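Local coordinates for serpin-ZX (Arabidopsis thaliana, PDB 3LE2), which inhibits proteases such as metacaspase-9 through cleavage of its reactive centre loop and covalent trapping, and restrains RD21A activity in programmed cell death, at residues E7-Q12 and N72-E77; S142-E147 and T153-E158; D218-L223 and L253-S258. One frame throughout, in Å; residues are numbered along the deposited sequence.

Interaction 1: E7-Q12 and N72-E77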
loop_
_atom_site.group_PDB
_atom_site.type_symbol
_atom_site.label_atom_id
_atom_site.label_comp_id
_atom_site.label_asym_id
_atom_site.label_seq_id
_atom_site.Cartn_x
_atom_site.Cartn_y
_atom_site.Cartn_z
ATOM N N GLU A 7 8.338 -16.078 -6.232
ATOM C CA GLU A 7 7.022 -16.696 -6.123
ATOM C C GLU A 7 6.339 -16.287 -4.831
ATOM O O GLU A 7 5.122 -16.097 -4.814
ATOM C CB GLU A 7 7.029 -18.232 -6.334
ATOM C CG GLU A 7 8.258 -18.986 -5.844
ATOM C CD GLU A 7 8.309 -20.458 -6.317
ATOM O OE1 GLU A 7 7.488 -20.869 -7.170
ATOM O OE2 GLU A 7 9.187 -21.209 -5.831
ATOM N N SER A 8 7.128 -16.127 -3.766
ATOM C CA SER A 8 6.625 -15.583 -2.497
ATOM C C SER A 8 5.942 -14.241 -2.726
ATOM O O SER A 8 4.792 -14.040 -2.339
ATOM C CB SER A 8 7.763 -15.418 -1.483
ATOM O OG SER A 8 8.044 -16.634 -0.806
ATOM N N ILE A 9 6.662 -13.330 -3.372
ATOM C CA ILE A 9 6.150 -12.003 -3.684
ATOM C C ILE A 9 4.915 -12.083 -4.559
ATOM O O ILE A 9 3.953 -11.342 -4.363
ATOM C CB ILE A 9 7.204 -11.156 -4.408
ATOM C CG1 ILE A 9 8.392 -10.892 -3.487
ATOM C CG2 ILE A 9 6.601 -9.844 -4.909
ATOM C CD1 ILE A 9 9.493 -10.098 -4.149
ATOM N N SER A 10 4.941 -12.988 -5.527
ATOM C CA SER A 10 3.807 -13.151 -6.424
ATOM C C SER A 10 2.584 -13.683 -5.668
ATOM O O SER A 10 1.469 -13.204 -5.866
ATOM C CB SER A 10 4.164 -14.061 -7.602
ATOM O OG SER A 10 3.160 -14.015 -8.605
ATOM N N LEU A 11 2.787 -14.667 -4.800
ATOM C CA LEU A 11 1.691 -15.136 -3.955
ATOM C C LEU A 11 1.181 -14.042 -3.003
ATOM O O LEU A 11 -0.025 -13.846 -2.882
ATOM C CB LEU A 11 2.108 -16.383 -3.174
ATOM C CG LEU A 11 2.461 -17.584 -4.059
ATOM C CD1 LEU A 11 3.110 -18.681 -3.247
ATOM C CD2 LEU A 11 1.229 -18.110 -4.778
ATOM N N GLN A 12 2.099 -13.326 -2.347
ATOM C CA GLN A 12 1.723 -12.246 -1.429
ATOM C C GLN A 12 0.847 -11.202 -2.093
ATOM O O GLN A 12 -0.142 -10.760 -1.514
ATOM C CB GLN A 12 2.949 -11.540 -0.857
ATOM C CG GLN A 12 3.677 -12.280 0.226
ATOM C CD GLN A 12 4.498 -11.339 1.098
ATOM O OE1 GLN A 12 4.923 -11.702 2.201
ATOM N NE2 GLN A 12 4.709 -10.118 0.609
ATOM N N ASN A 72 12.149 -12.426 8.351
ATOM C CA ASN A 72 13.062 -11.411 8.881
ATOM C C ASN A 72 13.979 -10.837 7.802
ATOM O O ASN A 72 14.129 -9.621 7.685
ATOM C CB ASN A 72 13.894 -11.972 10.046
ATOM C CG ASN A 72 13.059 -12.239 11.297
ATOM O OD1 ASN A 72 11.941 -11.729 11.446
ATOM N ND2 ASN A 72 13.607 -13.038 12.212
ATOM N N SER A 73 14.564 -11.733 7.007
ATOM C CA SER A 73 15.502 -11.373 5.955
ATOM C C SER A 73 14.832 -10.677 4.788
ATOM O O SER A 73 15.369 -9.716 4.243
ATOM C CB SER A 73 16.199 -12.632 5.413
ATOM O OG SER A 73 16.790 -13.382 6.453
ATOM N N PHE A 74 13.687 -11.202 4.365
ATOM C CA PHE A 74 12.954 -10.607 3.256
ATOM C C PHE A 74 12.654 -9.156 3.621
ATOM O O PHE A 74 12.749 -8.254 2.791
ATOM C CB PHE A 74 11.671 -11.397 2.981
ATOM C CG PHE A 74 10.744 -10.742 1.991
ATOM C CD1 PHE A 74 11.080 -10.658 0.657
ATOM C CD2 PHE A 74 9.521 -10.236 2.397
ATOM C CE1 PHE A 74 10.219 -10.072 -0.257
ATOM C CE2 PHE A 74 8.662 -9.644 1.491
ATOM C CZ PHE A 74 9.008 -9.562 0.161
ATOM N N SER A 75 12.332 -8.932 4.886
ATOM C CA SER A 75 12.065 -7.584 5.348
ATOM C C SER A 75 13.307 -6.694 5.256
ATOM O O SER A 75 13.288 -5.660 4.586
ATOM C CB SER A 75 11.535 -7.612 6.775
ATOM O OG SER A 75 10.923 -6.375 7.083
ATOM N N SER A 76 14.392 -7.102 5.909
ATOM C CA SER A 76 15.578 -6.247 5.996
ATOM C C SER A 76 16.364 -6.134 4.695
ATOM O O SER A 76 16.980 -5.100 4.419
ATOM C CB SER A 76 16.501 -6.716 7.121
ATOM O OG SER A 76 16.854 -8.073 6.945
ATOM N N GLU A 77 16.356 -7.198 3.900
ATOM C CA GLU A 77 17.137 -7.213 2.669
ATOM C C GLU A 77 16.360 -6.586 1.515
ATOM O O GLU A 77 16.918 -5.838 0.713
ATOM C CB GLU A 77 17.557 -8.640 2.296
ATOM C CG GLU A 77 18.254 -9.419 3.405
ATOM C CD GLU A 77 19.314 -8.596 4.113
ATOM O OE1 GLU A 77 20.287 -8.179 3.450
ATOM O OE2 GLU A 77 19.171 -8.358 5.334
#
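Q12, whose side chain runs beside the ring of F74, is anchored in its own helix by a backbone bond from Q12 N to S8 O (2.8 Å), and the S8 hydroxyl is in turn hydrogen-bonded to the carbonyl of K64. I9 and Q12, three residues apart and so less than one turn, both fall on the side of the helix that meets F74. A chi1 near 180° (171°) swings the phenyl group out from its own helix towards them. It bridges a wide gap: the CA atoms of I9 and F74 are 9.8 Å apart, a spacing that suits a large flat residue. I9 offers an aliphatic branch long enough to reach the ring: I9 CG1 lies 3.8 Å from F74 CE1, and I9 CD1 is 4.0 Å from the same carbon, a purely apolar touch. At the CE2 side of the ring the extended Q12 side chain passes in the opposite direction. F65 meets both the F74 ring and Q12, and N41 of helix 37-49 also touches Q12. Helix 5-25 and helix 68-83, helices A and D in serpin nomenclature, meet here through the ring of F74 within the helical bundle of the serpin fold.

Interaction 2: S142-E147 and T153-E158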
loop_
_atom_site.group_PDB
_atom_site.type_symbol
_atom_site.label_atom_id
_atom_site.label_comp_id
_atom_site.label_asym_id
_atom_site.label_seq_id
_atom_site.Cartn_x
_atom_site.Cartn_y
_atom_site.Cartn_z
ATOM N N SER A 142 2.127 11.764 17.933
ATOM C CA SER A 142 3.253 12.691 17.879
ATOM C C SER A 142 4.500 11.967 17.396
ATOM O O SER A 142 5.271 12.485 16.584
ATOM C CB SER A 142 3.516 13.316 19.265
ATOM O OG SER A 142 2.474 14.209 19.648
ATOM N N TRP A 143 4.697 10.762 17.917
ATOM C CA TRP A 143 5.806 9.925 17.489
ATOM C C TRP A 143 5.799 9.655 15.972
ATOM O O TRP A 143 6.816 9.818 15.301
ATOM C CB TRP A 143 5.789 8.610 18.267
ATOM C CG TRP A 143 6.760 7.621 17.734
ATOM C CD1 TRP A 143 8.077 7.482 18.088
ATOM C CD2 TRP A 143 6.509 6.636 16.727
ATOM N NE1 TRP A 143 8.649 6.465 17.372
ATOM C CE2 TRP A 143 7.708 5.926 16.532
ATOM C CE3 TRP A 143 5.379 6.274 15.986
ATOM C CZ2 TRP A 143 7.814 4.880 15.619
ATOM C CZ3 TRP A 143 5.483 5.238 15.079
ATOM C CH2 TRP A 143 6.693 4.551 14.904
ATOM N N ALA A 144 4.655 9.242 15.435
ATOM C CA ALA A 144 4.555 8.976 14.000
ATOM C C ALA A 144 4.813 10.235 13.190
ATOM O O ALA A 144 5.401 10.178 12.111
ATOM C CB ALA A 144 3.204 8.393 13.652
ATOM N N GLU A 145 4.365 11.373 13.710
ATOM C CA GLU A 145 4.577 12.649 13.041
ATOM C C GLU A 145 6.065 12.968 13.010
ATOM O O GLU A 145 6.591 13.459 12.006
ATOM C CB GLU A 145 3.806 13.771 13.751
ATOM C CG GLU A 145 3.842 15.109 13.024
ATOM C CD GLU A 145 3.093 16.215 13.771
ATOM O OE1 GLU A 145 2.547 15.941 14.863
ATOM O OE2 GLU A 145 3.056 17.358 13.264
ATOM N N LYS A 146 6.741 12.675 14.117
ATOM C CA LYS A 146 8.178 12.893 14.222
ATOM C C LYS A 146 8.944 12.004 13.241
ATOM O O LYS A 146 9.898 12.452 12.605
ATOM C CB LYS A 146 8.653 12.643 15.659
ATOM C CG LYS A 146 10.134 12.937 15.906
ATOM C CD LYS A 146 10.509 12.697 17.369
ATOM C CE LYS A 146 11.984 13.003 17.635
ATOM N NZ LYS A 146 12.378 12.768 19.058
ATOM N N GLU A 147 8.516 10.749 13.116
ATOM C CA GLU A 147 9.194 9.792 12.249
ATOM C C GLU A 147 9.018 10.152 10.779
ATOM O O GLU A 147 9.902 9.888 9.964
ATOM C CB GLU A 147 8.692 8.365 12.496
ATOM C CG GLU A 147 9.222 7.718 13.762
ATOM C CD GLU A 147 10.720 7.430 13.705
ATOM O OE1 GLU A 147 11.168 6.725 12.771
ATOM O OE2 GLU A 147 11.454 7.900 14.605
ATOM N N THR A 153 0.215 12.448 10.313
ATOM C CA THR A 153 -0.092 13.271 11.463
ATOM C C THR A 153 -0.934 12.571 12.534
ATOM O O THR A 153 -0.813 12.874 13.725
ATOM C CB THR A 153 -0.763 14.581 10.988
ATOM O OG1 THR A 153 -0.264 15.683 11.751
ATOM C CG2 THR A 153 -2.290 14.499 11.083
ATOM N N GLU A 154 -1.764 11.622 12.116
ATOM C CA GLU A 154 -2.730 11.015 13.025
ATOM C C GLU A 154 -3.036 9.539 12.734
ATOM O O GLU A 154 -4.146 9.200 12.317
ATOM C CB GLU A 154 -4.028 11.819 12.995
ATOM C CG GLU A 154 -5.147 11.231 13.834
ATOM C CD GLU A 154 -6.192 12.263 14.205
ATOM O OE1 GLU A 154 -5.809 13.427 14.458
ATOM O OE2 GLU A 154 -7.391 11.913 14.248
ATOM N N VAL A 155 -2.066 8.664 12.981
ATOM C CA VAL A 155 -2.276 7.231 12.783
ATOM C C VAL A 155 -3.392 6.636 13.652
ATOM O O VAL A 155 -4.204 5.872 13.151
ATOM C CB VAL A 155 -0.973 6.423 12.963
ATOM C CG1 VAL A 155 -1.145 5.014 12.381
ATOM C CG2 VAL A 155 0.167 7.135 12.265
ATOM N N LEU A 156 -3.449 6.982 14.939
ATOM C CA LEU A 156 -4.534 6.491 15.800
ATOM C C LEU A 156 -5.675 7.509 15.892
ATOM O O LEU A 156 -5.433 8.662 16.223
ATOM C CB LEU A 156 -4.027 6.146 17.203
ATOM C CG LEU A 156 -3.376 4.783 17.469
ATOM C CD1 LEU A 156 -2.165 4.557 16.585
ATOM C CD2 LEU A 156 -2.983 4.693 18.915
ATOM N N PRO A 157 -6.917 7.091 15.569
ATOM C CA PRO A 157 -8.069 7.988 15.691
ATOM C C PRO A 157 -8.437 8.196 17.152
ATOM O O PRO A 157 -8.126 7.346 17.990
ATOM C CB PRO A 157 -9.204 7.207 15.006
ATOM C CG PRO A 157 -8.546 6.170 14.191
ATOM C CD PRO A 157 -7.289 5.816 14.924
ATOM N N GLU A 158 -9.100 9.307 17.451
ATOM C CA GLU A 158 -9.576 9.538 18.797
ATOM C C GLU A 158 -10.359 8.318 19.287
ATOM O O GLU A 158 -11.111 7.706 18.529
ATOM C CB GLU A 158 -10.419 10.819 18.865
ATOM C CG GLU A 158 -9.595 12.089 18.642
ATOM C CD GLU A 158 -10.367 13.368 18.973
ATOM O OE1 GLU A 158 -10.956 13.962 18.040
ATOM O OE2 GLU A 158 -10.387 13.778 20.161
HETATM O O HOH W 1 0.344 14.618 15.785
#
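The chain leaves the last turns of helix 129-147, reverses, and comes back beside it as an irregular loop, bringing T153 CA to within 5.0 Å of E145 CA. In the serpin fold this helix is helix F, which lies across the large central sheet, and residues 153-158 belong to the connection that leads from it down to strand 167-176. Side chains meet on two levels. On the inner one, A144 CB touches V155 CG2 at 3.6 Å, both CB atoms being directed at the opposing segment. The small methyl of alanine lets the returning chain come close, and the branched valine has methyls to share: with CG1 anti to the backbone N (chi1 -165°), CG2 is the one turned to the helix. V155 also rests on A172 of strand 167-176 and on F328 and K330 of strand 326-335, neighbouring parallel strands of the central sheet, so it forms a wedge between helix and sheet. The loop is held to the helix a little further on, where L156 N donates to N141 OD1.

The outer level is polar, as befits its exposure. The E145 chain is fully extended and lies alongside T153, pointing the same way; E145 CD and T153 OG1 are 4.0 Å apart, a van der Waals spacing. A water links the E145 carboxylate to the T153 backbone. It gives one proton to the carboxylate and the other to the loop, satisfying a carbonyl that has left regular structure: water to E145 OE1 is 2.7 Å, and water to T153 O is 2.9 Å.

Interaction 3: D218-L223 and L253-S258. With SO4 (sulfate ion), chain B.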
loop_
_atom_site.group_PDB
_atom_site.type_symbol
_atom_site.label_atom_id
_atom_site.label_comp_id
_atom_site.label_asym_id
_atom_site.label_seq_id
_atom_site.Cartn_x
_atom_site.Cartn_y
_atom_site.Cartn_z
ATOM N N ASP A 218 -9.917 -8.082 -21.741
ATOM C CA ASP A 218 -11.328 -8.387 -21.816
ATOM C C ASP A 218 -12.056 -7.762 -20.613
ATOM O O ASP A 218 -12.014 -8.293 -19.503
ATOM C CB ASP A 218 -11.514 -9.911 -21.865
ATOM C CG ASP A 218 -12.965 -10.327 -22.060
ATOM O OD1 ASP A 218 -13.816 -9.432 -22.260
ATOM O OD2 ASP A 218 -13.244 -11.549 -22.018
ATOM N N GLY A 219 -12.690 -6.617 -20.834
ATOM C CA GLY A 219 -13.491 -5.974 -19.807
ATOM C C GLY A 219 -12.857 -4.801 -19.076
ATOM O O GLY A 219 -13.513 -4.160 -18.245
ATOM N N PHE A 220 -11.586 -4.525 -19.359
ATOM C CA PHE A 220 -10.875 -3.460 -18.659
ATOM C C PHE A 220 -9.625 -3.025 -19.382
ATOM O O PHE A 220 -9.212 -3.640 -20.355
ATOM C CB PHE A 220 -10.502 -3.893 -17.241
ATOM C CG PHE A 220 -9.595 -5.092 -17.186
ATOM C CD1 PHE A 220 -10.108 -6.382 -17.314
ATOM C CD2 PHE A 220 -8.225 -4.939 -16.994
ATOM C CE1 PHE A 220 -9.267 -7.494 -17.255
ATOM C CE2 PHE A 220 -7.376 -6.056 -16.943
ATOM C CZ PHE A 220 -7.903 -7.324 -17.061
ATOM N N LYS A 221 -9.030 -1.946 -18.896
ATOM C CA LYS A 221 -7.763 -1.476 -19.415
ATOM C C LYS A 221 -6.796 -1.179 -18.281
ATOM O O LYS A 221 -7.207 -0.977 -17.134
ATOM C CB LYS A 221 -7.970 -0.240 -20.268
ATOM C CG LYS A 221 -8.757 -0.504 -21.531
ATOM C CD LYS A 221 -9.181 0.810 -22.157
ATOM C CE LYS A 221 -10.295 0.600 -23.150
ATOM N NZ LYS A 221 -10.624 1.888 -23.815
ATOM N N VAL A 222 -5.507 -1.182 -18.598
ATOM C CA VAL A 222 -4.496 -0.820 -17.617
ATOM C C VAL A 222 -3.566 0.268 -18.137
ATOM O O VAL A 222 -3.097 0.210 -19.280
ATOM C CB VAL A 222 -3.668 -2.025 -17.177
ATOM C CG1 VAL A 222 -2.657 -1.601 -16.107
ATOM C CG2 VAL A 222 -4.583 -3.122 -16.656
ATOM N N LEU A 223 -3.330 1.273 -17.294
ATOM C CA LEU A 223 -2.389 2.346 -17.602
ATOM C C LEU A 223 -1.251 2.315 -16.591
ATOM O O LEU A 223 -1.492 2.172 -15.399
ATOM C CB LEU A 223 -3.081 3.704 -17.563
ATOM C CG LEU A 223 -2.151 4.914 -17.411
ATOM C CD1 LEU A 223 -1.380 5.194 -18.686
ATOM C CD2 LEU A 223 -2.951 6.134 -16.989
ATOM N N LEU A 253 -12.353 -6.411 -9.499
ATOM C CA LEU A 253 -11.584 -6.799 -8.322
ATOM C C LEU A 253 -11.824 -8.287 -8.002
ATOM O O LEU A 253 -10.911 -9.003 -7.581
ATOM C CB LEU A 253 -11.891 -5.879 -7.122
ATOM C CG LEU A 253 -11.019 -6.056 -5.867
ATOM C CD1 LEU A 253 -9.501 -5.920 -6.152
ATOM C CD2 LEU A 253 -11.426 -5.097 -4.793
ATOM N N ASP A 254 -13.039 -8.765 -8.235
ATOM C CA ASP A 254 -13.300 -10.202 -8.103
ATOM C C ASP A 254 -12.422 -11.039 -9.045
ATOM O O ASP A 254 -11.834 -12.037 -8.627
ATOM C CB ASP A 254 -14.770 -10.514 -8.362
ATOM C CG ASP A 254 -15.669 -10.069 -7.228
ATOM O OD1 ASP A 254 -15.157 -9.797 -6.114
ATOM O OD2 ASP A 254 -16.893 -10.005 -7.459
ATOM N N LYS A 255 -12.343 -10.625 -10.307
ATOM C CA LYS A 255 -11.453 -11.264 -11.281
ATOM C C LYS A 255 -10.002 -11.255 -10.818
ATOM O O LYS A 255 -9.330 -12.284 -10.818
ATOM C CB LYS A 255 -11.550 -10.575 -12.639
ATOM C CG LYS A 255 -10.453 -11.012 -13.622
ATOM C CD LYS A 255 -10.628 -10.335 -14.984
ATOM C CE LYS A 255 -11.669 -11.065 -15.860
ATOM N NZ LYS A 255 -11.815 -10.458 -17.233
ATOM N N ILE A 256 -9.522 -10.086 -10.421
ATOM C CA ILE A 256 -8.164 -9.972 -9.915
ATOM C C ILE A 256 -7.927 -10.938 -8.755
ATOM O O ILE A 256 -6.974 -11.693 -8.767
ATOM C CB ILE A 256 -7.851 -8.522 -9.514
ATOM C CG1 ILE A 256 -7.880 -7.643 -10.770
ATOM C CG2 ILE A 256 -6.501 -8.432 -8.802
ATOM C CD1 ILE A 256 -7.760 -6.186 -10.492
ATOM N N VAL A 257 -8.826 -10.940 -7.780
ATOM C CA VAL A 257 -8.666 -11.775 -6.596
ATOM C C VAL A 257 -8.629 -13.273 -6.912
ATOM O O VAL A 257 -7.933 -14.034 -6.247
ATOM C CB VAL A 257 -9.766 -11.467 -5.559
ATOM C CG1 VAL A 257 -9.804 -12.513 -4.484
ATOM C CG2 VAL A 257 -9.521 -10.104 -4.942
ATOM N N SER A 258 -9.358 -13.687 -7.943
ATOM C CA SER A 258 -9.475 -15.102 -8.298
ATOM C C SER A 258 -8.438 -15.609 -9.319
ATOM O O SER A 258 -8.404 -16.795 -9.628
ATOM C CB SER A 258 -10.891 -15.383 -8.817
ATOM O OG SER A 258 -11.202 -14.544 -9.922
HETATM S S SO4 B . -7.848 -11.030 -21.935
HETATM O O1 SO4 B . -6.748 -11.844 -21.413
HETATM O O2 SO4 B . -8.546 -10.401 -20.801
HETATM O O3 SO4 B . -7.363 -9.976 -22.835
HETATM O O4 SO4 B . -8.722 -11.931 -22.694
#
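K255 reaches across to two residues at once: its NZ is 3.1 Å from D218 O, and its CD is 3.9 Å from F220 CE1. The buried F220 gives the aliphatic part of the lysine an apolar surface. The ammonium nitrogen lies at the edge of the phenyl ring, in the ring plane, and not over a face, so the arrangement is no cation-pi stack. A long flexible residue suits this place. The extended start of the lysine brings CD to the ring, and the bend at chi3 (-82°) then turns CE and NZ toward the D218 carbonyl. D218 OD2, 5.1 Å from K255 NZ, is too far for a salt bridge, though its charge would probably still help to draw the lysine in. The backbone N of D218 donates to a sulfate ion, probably from the crystallisation liquor: D218 N to sulfate O2 is 2.9 Å, with an N-H...O angle of 162°.

D218 and F220 are set in place by a beta-hairpin of serpin sheet B, in which strands 212-217 and 220-226 are antiparallel and D218 and G219 form the link. G219 has a positive phi (101°), and a CB at those angles would jam against the preceding carbonyl, hence the glycine. F220 opens the second strand, and Y217 and H266 pack against its ring. Backbone bonds of G219 to D244 and K221 to L242 tie the strand to its neighbour. On the lysine's side, helix 249-258 is held against helix 5-25, where L253 touches M17 and I24 while D254 OD1 makes a salt bridge with K21 NZ.

How the interactions relate
Along the chain the three contacts follow in series, interaction 1 closing before interaction 2 opens and interaction 2 before interaction 3. None touches another. The centres of interaction 1 and interaction 2 lie about 27 Å apart, and those of interaction 1 and interaction 3 about 24 Å. Interaction 2 and interaction 3, with centres about 35 Å apart, sit on opposite sides of the chain's centre. Helix 5-25 connects interactions 1 and 3, since it carries residues 7-12 and also packs against helix 249-258. Interaction 2 belongs instead to helix 129-147 and the central sheet. Together they sample the helical bundle, the sheet's covering helix and the sheet B hairpin, all parts of the body from which the reactive centre loop extends.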